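Local coordinates for protein glycosyltransferase (Streptomyces viridochromogenes, PDB 2IUY) that probably transfers a sugar from a nucleotide donor, as a retaining family GT4 glycosyltransferase, during biosynthesis of the antibiotic avilamycin A, at residues G254-V257 and V258-A261. Numbering follows the deposited sequence.
Sequences GATV and VSEA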
# COMPACT_ATOMS: atom_id res chain seq x y z
N GLY A 254 -5.20 -2.97 2.69
CA GLY A 254 -5.17 -2.67 1.28
C GLY A 254 -4.07 -3.30 0.44
O GLY A 254 -4.22 -3.42 -0.80
N ALA A 255 -2.96 -3.72 1.08
CA ALA A 255 -1.92 -4.52 0.41
C ALA A 255 -1.41 -3.89 -0.89
O ALA A 255 -1.68 -4.36 -1.99
CB ALA A 255 -2.37 -5.97 0.17
N THR A 256 -0.69 -2.81 -0.73
CA THR A 256 -0.15 -2.04 -1.83
C THR A 256 0.69 -2.95 -2.78
O THR A 256 0.67 -2.77 -3.99
CB THR A 256 0.71 -0.87 -1.25
OG1 THR A 256 1.08 0.06 -2.31
CG2 THR A 256 1.95 -1.41 -0.57
N VAL A 257 1.37 -3.96 -2.23
CA VAL A 257 2.24 -4.82 -3.06
C VAL A 257 1.47 -5.54 -4.17
O VAL A 257 2.04 -5.86 -5.18
CB VAL A 257 3.03 -5.89 -2.21
CG1 VAL A 257 2.12 -7.11 -1.82
CG2 VAL A 257 4.31 -6.33 -2.95
N VAL A 258 0.16 -5.75 -3.97
CA VAL A 258 -0.68 -6.42 -4.98
C VAL A 258 -0.78 -5.57 -6.27
O VAL A 258 -0.53 -6.08 -7.39
CB VAL A 258 -2.10 -6.77 -4.43
CG1 VAL A 258 -3.04 -7.37 -5.55
CG2 VAL A 258 -2.03 -7.78 -3.29
N SER A 259 -1.14 -4.29 -6.11
CA SER A 259 -1.28 -3.38 -7.26
C SER A 259 0.08 -3.11 -7.89
O SER A 259 0.18 -2.97 -9.11
CB SER A 259 -2.01 -2.07 -6.86
OG SER A 259 -1.30 -1.42 -5.83
N GLU A 260 1.11 -3.05 -7.05
CA GLU A 260 2.51 -2.84 -7.48
C GLU A 260 3.04 -3.98 -8.33
O GLU A 260 3.61 -3.73 -9.38
CB GLU A 260 3.43 -2.57 -6.28
CG GLU A 260 3.06 -1.21 -5.70
CD GLU A 260 4.02 -0.69 -4.68
OE1 GLU A 260 4.17 -1.35 -3.65
OE2 GLU A 260 4.60 0.40 -4.93
N ALA A 261 2.88 -5.21 -7.85
CA ALA A 261 3.28 -6.36 -8.64
C ALA A 261 2.56 -6.36 -9.97
O ALA A 261 3.18 -6.44 -11.00
CB ALA A 261 3.03 -7.69 -7.83
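Thr256 and Glu260 lie one turn apart, their side chains crossing at a slant, at the start of helix 256-263, which joins strands 234-237 and 268-270 as a beta-alpha-beta crossover in one of the two Rossmann-like domains of this GT-B fold. The tight part of the contact gathers round the carbonyl oxygen Thr256 O, which accepts two bonds. Glu260 N bonds Thr256 O at 3.1 Å, an i to i+4 helical bond (N-H...O 163°). Ser259 OG gives its hydrogen to Thr256 O at 3.0 Å, tilted a little from the carbonyl plane. Serine suits this buried place because its short hydroxyl, set between its own backbone N and carbonyl carbon (chi1 59°), folds back onto the preceding turn and is satisfied there. One step on, Ala261 N bonds Val257 O at 2.9 Å, and the small methyl of Ala261, like branched Val257, packs against Val235 of strand 234-237.

The side chains of Thr256 and Glu260 meet more loosely, with OG1 of Thr256 3.7 Å from OE1 of Glu260. Threonine, with hydroxyl and methyl, suits a partly exposed site; Glu260 is buried, its carboxylate held by a salt bridge from OE1 to Arg225 and a hydrogen bond from Tyr152 to OE2. Thr256, Val257, Glu260 and Arg225 all belong to the UDP site, so this helix start helps form the nucleotide pocket. Branched Val258 suits its greasy surroundings, Leu276, Ile279 and Trp319. At the helix entry, Ala255 O accepts from Val258 N, while the compact methyl Ala255 CB rests 3.9 Å from Val258 CG2.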